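Local coordinates for diol-dehydratase (Roseburia inulinivorans, PDB 5I2A), which probably acts as a B12-independent glycyl radical lyase that dehydrates 1,2-propanediol, at residues D5-V19 / R309-V321. Numbering follows the deposited sequence.
Sequences DSTPIAKSDRIKRLV and REYAQELIDCIWV
The extended N-terminal arm of this glycyl radical enzyme runs along helix 309-323 and turns into helix 14-22; R309 and E314 meet the arm, and V321 meets the helix that follows. The R309 guanidinium is sandwiched: the D5 carboxylate stacks on one face, planes 12° apart and OD2 3.5 Å from NH2, a bridge of charge alone, while I9 CD1 lies over the opposite face. At the guanidinium edge NH2 makes a weak bond to T7 O. With CG1 of I9 beside the backbone N (chi1 -62°), its CG2 methyl is turned onto Q313 CB, 3.5 Å away. Waters join arm and helix further along, one linking A10 O to E310 O, another S12 N to D317 OD2, which also binds H373.

Where the arm becomes helix, S12 OG caps R14 N and donates to E314 OE2 (2.8 Å). R14 NE forms a salt bridge with the same oxygen from the other face of the carboxylate, 2.8 Å away and nearly straight (165°); R14 NH2 also pairs with E243. A glutamine in place of E314 would probably leave R14 without this charged partner and loosen the hold of helix 309-323 on the S12-R14 turn. The two helix segments run nearly parallel, with I15 a knob among E314, D317, C318 and V321. L18 CD1 rests 3.8 Å from C318 SG, and V19 CG2 meets V321 CG2.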
loop_
_atom_site.group_PDB
_atom_site.type_symbol
_atom_site.label_atom_id
_atom_site.label_comp_id
_atom_site.label_asym_id
_atom_site.label_seq_id
_atom_site.Cartn_x
_atom_site.Cartn_y
_atom_site.Cartn_z
ATOM N N ASP A 5 -51.983 -10.358 -0.186
ATOM C CA ASP A 5 -52.786 -11.521 0.194
ATOM C C ASP A 5 -52.014 -12.395 1.180
ATOM O O ASP A 5 -51.162 -13.192 0.780
ATOM C CB ASP A 5 -53.181 -12.331 -1.047
ATOM C CG ASP A 5 -53.959 -13.607 -0.715
ATOM O OD1 ASP A 5 -54.371 -13.813 0.446
ATOM O OD2 ASP A 5 -54.167 -14.414 -1.645
ATOM N N SER A 6 -52.345 -12.267 2.462
ATOM C CA SER A 6 -51.574 -12.892 3.532
ATOM C C SER A 6 -51.840 -14.382 3.774
ATOM O O SER A 6 -51.258 -14.965 4.690
ATOM C CB SER A 6 -51.803 -12.132 4.843
ATOM O OG SER A 6 -53.131 -12.273 5.306
ATOM N N THR A 7 -52.705 -15.005 2.980
ATOM C CA THR A 7 -52.945 -16.434 3.161
ATOM C C THR A 7 -51.657 -17.199 2.833
ATOM O O THR A 7 -51.029 -16.942 1.809
ATOM C CB THR A 7 -54.111 -16.964 2.283
ATOM O OG1 THR A 7 -53.738 -16.923 0.906
ATOM C CG2 THR A 7 -55.364 -16.137 2.475
ATOM N N PRO A 8 -51.250 -18.118 3.722
ATOM C CA PRO A 8 -50.044 -18.935 3.522
ATOM C C PRO A 8 -50.142 -19.814 2.278
ATOM O O PRO A 8 -51.179 -20.432 2.049
ATOM C CB PRO A 8 -49.983 -19.796 4.790
ATOM C CG PRO A 8 -50.733 -19.015 5.814
ATOM C CD PRO A 8 -51.831 -18.308 5.061
ATOM N N ILE A 9 -49.069 -19.861 1.495
ATOM C CA ILE A 9 -49.020 -20.645 0.268
ATOM C C ILE A 9 -48.504 -22.052 0.574
ATOM O O ILE A 9 -47.682 -22.229 1.469
ATOM C CB ILE A 9 -48.131 -19.945 -0.775
ATOM C CG1 ILE A 9 -48.731 -18.583 -1.132
ATOM C CG2 ILE A 9 -47.980 -20.778 -2.015
ATOM C CD1 ILE A 9 -47.770 -17.665 -1.850
ATOM N N ALA A 10 -49.011 -23.055 -0.138
ATOM C CA ALA A 10 -48.691 -24.445 0.171
ATOM C C ALA A 10 -47.213 -24.746 -0.025
ATOM O O ALA A 10 -46.519 -24.075 -0.792
ATOM C CB ALA A 10 -49.537 -25.398 -0.684
ATOM N N LYS A 11 -46.751 -25.760 0.686
ATOM C CA LYS A 11 -45.379 -26.209 0.616
ATOM C C LYS A 11 -45.228 -27.387 -0.345
ATOM O O LYS A 11 -45.902 -28.400 -0.194
ATOM C CB LYS A 11 -44.887 -26.599 2.014
ATOM C CG LYS A 11 -43.464 -27.179 2.037
ATOM C CD LYS A 11 -42.917 -27.272 3.456
ATOM C CE LYS A 11 -42.750 -28.693 3.910
ATOM N NZ LYS A 11 -41.691 -28.819 4.946
ATOM N N SER A 12 -44.333 -27.251 -1.317
ATOM C CA SER A 12 -44.003 -28.339 -2.236
ATOM C C SER A 12 -43.295 -29.505 -1.542
ATOM O O SER A 12 -42.538 -29.306 -0.589
ATOM C CB SER A 12 -43.131 -27.816 -3.376
ATOM O OG SER A 12 -42.563 -28.881 -4.118
ATOM N N ASP A 13 -43.529 -30.718 -2.040
ATOM C CA ASP A 13 -42.945 -31.914 -1.438
ATOM C C ASP A 13 -41.442 -31.991 -1.710
ATOM O O ASP A 13 -40.724 -32.758 -1.069
ATOM C CB ASP A 13 -43.649 -33.188 -1.945
ATOM C CG ASP A 13 -43.449 -33.431 -3.440
ATOM O OD1 ASP A 13 -43.464 -32.461 -4.228
ATOM O OD2 ASP A 13 -43.276 -34.605 -3.826
ATOM N N ARG A 14 -40.976 -31.188 -2.660
ATOM C CA ARG A 14 -39.543 -31.089 -2.963
ATOM C C ARG A 14 -38.728 -30.622 -1.751
ATOM O O ARG A 14 -37.626 -31.100 -1.512
ATOM C CB ARG A 14 -39.322 -30.116 -4.131
ATOM C CG ARG A 14 -37.877 -29.983 -4.614
ATOM C CD ARG A 14 -37.715 -28.747 -5.496
ATOM N NE ARG A 14 -38.804 -28.613 -6.463
ATOM C CZ ARG A 14 -38.758 -29.056 -7.715
ATOM N NH1 ARG A 14 -37.669 -29.659 -8.172
ATOM N NH2 ARG A 14 -39.801 -28.897 -8.512
ATOM N N ILE A 15 -39.292 -29.692 -0.988
ATOM C CA ILE A 15 -38.534 -28.975 0.037
ATOM C C ILE A 15 -37.921 -29.895 1.094
ATOM O O ILE A 15 -36.735 -29.817 1.370
ATOM C CB ILE A 15 -39.417 -27.909 0.729
ATOM C CG1 ILE A 15 -39.987 -26.948 -0.316
ATOM C CG2 ILE A 15 -38.631 -27.159 1.805
ATOM C CD1 ILE A 15 -38.979 -26.456 -1.358
ATOM N N LYS A 16 -38.717 -30.781 1.670
ATOM C CA LYS A 16 -38.195 -31.684 2.689
ATOM C C LYS A 16 -37.080 -32.575 2.146
ATOM O O LYS A 16 -36.127 -32.899 2.861
ATOM C CB LYS A 16 -39.313 -32.553 3.273
ATOM C CG LYS A 16 -38.814 -33.543 4.317
ATOM C CD LYS A 16 -39.969 -34.234 5.031
ATOM C CE LYS A 16 -39.493 -34.893 6.316
ATOM N NZ LYS A 16 -38.533 -35.990 6.045
ATOM N N ARG A 17 -37.183 -32.967 0.882
ATOM C CA ARG A 17 -36.131 -33.795 0.302
ATOM C C ARG A 17 -34.850 -32.975 0.095
ATOM O O ARG A 17 -33.748 -33.477 0.307
ATOM C CB ARG A 17 -36.599 -34.433 -1.013
ATOM C CG ARG A 17 -37.833 -35.369 -0.829
ATOM C CD ARG A 17 -38.056 -36.265 -2.048
ATOM N NE ARG A 17 -38.502 -35.505 -3.206
ATOM C CZ ARG A 17 -39.776 -35.242 -3.483
ATOM N NH1 ARG A 17 -40.732 -35.694 -2.685
ATOM N NH2 ARG A 17 -40.096 -34.538 -4.560
ATOM N N LEU A 18 -34.999 -31.720 -0.319
ATOM C CA LEU A 18 -33.845 -30.823 -0.418
ATOM C C LEU A 18 -33.168 -30.696 0.933
ATOM O O LEU A 18 -31.946 -30.774 1.031
ATOM C CB LEU A 18 -34.254 -29.438 -0.922
ATOM C CG LEU A 18 -34.766 -29.431 -2.353
ATOM C CD1 LEU A 18 -35.372 -28.078 -2.704
ATOM C CD2 LEU A 18 -33.642 -29.800 -3.315
ATOM N N VAL A 19 -33.973 -30.507 1.972
ATOM C CA VAL A 19 -33.443 -30.319 3.315
ATOM C C VAL A 19 -32.693 -31.555 3.834
ATOM O O VAL A 19 -31.550 -31.449 4.296
ATOM C CB VAL A 19 -34.562 -29.939 4.297
ATOM C CG1 VAL A 19 -34.086 -30.086 5.721
ATOM C CG2 VAL A 19 -35.019 -28.506 4.031
ATOM N N ARG A 309 -48.474 -18.098 -7.443
ATOM C CA ARG A 309 -48.050 -17.926 -6.064
ATOM C C ARG A 309 -47.350 -19.190 -5.554
ATOM O O ARG A 309 -46.367 -19.121 -4.812
ATOM C CB ARG A 309 -49.240 -17.574 -5.178
ATOM C CG ARG A 309 -49.715 -16.134 -5.363
ATOM C CD ARG A 309 -50.996 -15.851 -4.606
ATOM N NE ARG A 309 -50.754 -15.206 -3.319
ATOM C CZ ARG A 309 -51.031 -15.772 -2.155
ATOM N NH1 ARG A 309 -51.557 -16.981 -2.139
ATOM N NH2 ARG A 309 -50.796 -15.137 -1.016
ATOM N N GLU A 310 -47.841 -20.342 -5.978
ATOM C CA GLU A 310 -47.305 -21.601 -5.487
ATOM C C GLU A 310 -45.863 -21.804 -5.951
ATOM O O GLU A 310 -45.021 -22.275 -5.188
ATOM C CB GLU A 310 -48.174 -22.787 -5.938
ATOM C CG GLU A 310 -49.492 -22.942 -5.186
ATOM C CD GLU A 310 -50.442 -21.792 -5.451
ATOM O OE1 GLU A 310 -51.098 -21.318 -4.502
ATOM O OE2 GLU A 310 -50.518 -21.355 -6.613
ATOM N N TYR A 311 -45.584 -21.470 -7.204
ATOM C CA TYR A 311 -44.244 -21.667 -7.739
ATOM C C TYR A 311 -43.282 -20.633 -7.170
ATOM O O TYR A 311 -42.116 -20.942 -6.904
ATOM C CB TYR A 311 -44.239 -21.598 -9.264
ATOM C CG TYR A 311 -42.907 -21.993 -9.860
ATOM C CD1 TYR A 311 -42.378 -23.260 -9.640
ATOM C CD2 TYR A 311 -42.178 -21.103 -10.638
ATOM C CE1 TYR A 311 -41.166 -23.634 -10.184
ATOM C CE2 TYR A 311 -40.961 -21.469 -11.186
ATOM C CZ TYR A 311 -40.462 -22.731 -10.951
ATOM O OH TYR A 311 -39.254 -23.092 -11.478
ATOM N N ALA A 312 -43.779 -19.414 -6.992
ATOM C CA ALA A 312 -43.002 -18.360 -6.355
ATOM C C ALA A 312 -42.579 -18.776 -4.945
ATOM O O ALA A 312 -41.431 -18.581 -4.562
ATOM C CB ALA A 312 -43.787 -17.061 -6.310
ATOM N N GLN A 313 -43.509 -19.356 -4.189
ATOM C CA GLN A 313 -43.220 -19.818 -2.838
ATOM C C GLN A 313 -42.200 -20.940 -2.890
ATOM O O GLN A 313 -41.294 -21.003 -2.062
ATOM C CB GLN A 313 -44.483 -20.304 -2.120
ATOM C CG GLN A 313 -44.248 -20.675 -0.654
ATOM C CD GLN A 313 -43.942 -19.446 0.210
ATOM O OE1 GLN A 313 -44.734 -18.506 0.280
ATOM N NE2 GLN A 313 -42.782 -19.450 0.854
ATOM N N GLU A 314 -42.347 -21.825 -3.871
ATOM C CA GLU A 314 -41.423 -22.937 -4.006
ATOM C C GLU A 314 -40.005 -22.428 -4.291
ATOM O O GLU A 314 -39.028 -22.943 -3.741
ATOM C CB GLU A 314 -41.869 -23.894 -5.114
ATOM C CG GLU A 314 -41.060 -25.192 -5.130
ATOM C CD GLU A 314 -41.547 -26.183 -6.185
ATOM O OE1 GLU A 314 -42.202 -25.750 -7.146
ATOM O OE2 GLU A 314 -41.258 -27.385 -6.055
ATOM N N LEU A 315 -39.901 -21.416 -5.147
ATOM C CA LEU A 315 -38.604 -20.822 -5.471
ATOM C C LEU A 315 -37.960 -20.191 -4.230
ATOM O O LEU A 315 -36.780 -20.386 -3.966
ATOM C CB LEU A 315 -38.747 -19.780 -6.578
ATOM C CG LEU A 315 -39.016 -20.298 -7.995
ATOM C CD1 LEU A 315 -39.421 -19.154 -8.916
ATOM C CD2 LEU A 315 -37.818 -21.048 -8.569
ATOM N N ILE A 316 -38.748 -19.441 -3.471
ATOM C CA ILE A 316 -38.251 -18.803 -2.265
ATOM C C ILE A 316 -37.818 -19.865 -1.246
ATOM O O ILE A 316 -36.749 -19.751 -0.631
ATOM C CB ILE A 316 -39.308 -17.869 -1.660
ATOM C CG1 ILE A 316 -39.578 -16.705 -2.620
ATOM C CG2 ILE A 316 -38.849 -17.352 -0.315
ATOM C CD1 ILE A 316 -40.738 -15.796 -2.191
ATOM N N ASP A 317 -38.633 -20.908 -1.090
ATOM C CA ASP A 317 -38.276 -22.022 -0.225
ATOM C C ASP A 317 -36.934 -22.631 -0.652
ATOM O O ASP A 317 -36.102 -22.989 0.185
ATOM C CB ASP A 317 -39.363 -23.104 -0.230
ATOM C CG ASP A 317 -40.643 -22.670 0.478
ATOM O OD1 ASP A 317 -40.677 -21.572 1.075
ATOM O OD2 ASP A 317 -41.624 -23.439 0.439
ATOM N N CYS A 318 -36.737 -22.754 -1.960
ATOM C CA CYS A 318 -35.485 -23.290 -2.482
ATOM C C CYS A 318 -34.288 -22.396 -2.094
ATOM O O CYS A 318 -33.222 -22.899 -1.748
ATOM C CB CYS A 318 -35.565 -23.460 -4.001
ATOM S SG CYS A 318 -36.488 -24.958 -4.548
ATOM N N ILE A 319 -34.477 -21.079 -2.140
ATOM C CA ILE A 319 -33.425 -20.148 -1.734
ATOM C C ILE A 319 -33.121 -20.289 -0.240
ATOM O O ILE A 319 -31.961 -20.294 0.151
ATOM C CB ILE A 319 -33.798 -18.698 -2.067
ATOM C CG1 ILE A 319 -33.781 -18.502 -3.580
ATOM C CG2 ILE A 319 -32.839 -17.691 -1.383
ATOM C CD1 ILE A 319 -34.315 -17.177 -4.010
ATOM N N TRP A 320 -34.164 -20.447 0.575
ATOM C CA TRP A 320 -33.984 -20.664 2.004
ATOM C C TRP A 320 -33.139 -21.916 2.223
ATOM O O TRP A 320 -32.226 -21.914 3.052
ATOM C CB TRP A 320 -35.331 -20.779 2.700
ATOM C CG TRP A 320 -35.892 -19.513 3.337
ATOM C CD1 TRP A 320 -36.446 -19.402 4.589
ATOM C CD2 TRP A 320 -35.933 -18.190 2.769
ATOM N NE1 TRP A 320 -36.857 -18.113 4.813
ATOM C CE2 TRP A 320 -36.555 -17.348 3.719
ATOM C CE3 TRP A 320 -35.521 -17.640 1.551
ATOM C CZ2 TRP A 320 -36.775 -15.993 3.485
ATOM C CZ3 TRP A 320 -35.742 -16.289 1.325
ATOM C CH2 TRP A 320 -36.360 -15.485 2.287
ATOM N N VAL A 321 -33.410 -22.975 1.464
ATOM C CA VAL A 321 -32.595 -24.184 1.606
ATOM C C VAL A 321 -31.138 -23.909 1.213
ATOM O O VAL A 321 -30.213 -24.259 1.943
ATOM C CB VAL A 321 -33.148 -25.364 0.769
ATOM C CG1 VAL A 321 -32.181 -26.537 0.795
ATOM C CG2 VAL A 321 -34.511 -25.793 1.309
HETATM O O HOH W 1 -47.014 -17.936 1.886
HETATM O O HOH W 2 -44.921 -23.986 -2.946
HETATM O O HOH W 3 -51.312 -22.304 -2.047
HETATM O O HOH W 4 -42.626 -24.970 -1.712
HETATM O O HOH W 5 -42.441 -27.103 -9.392
#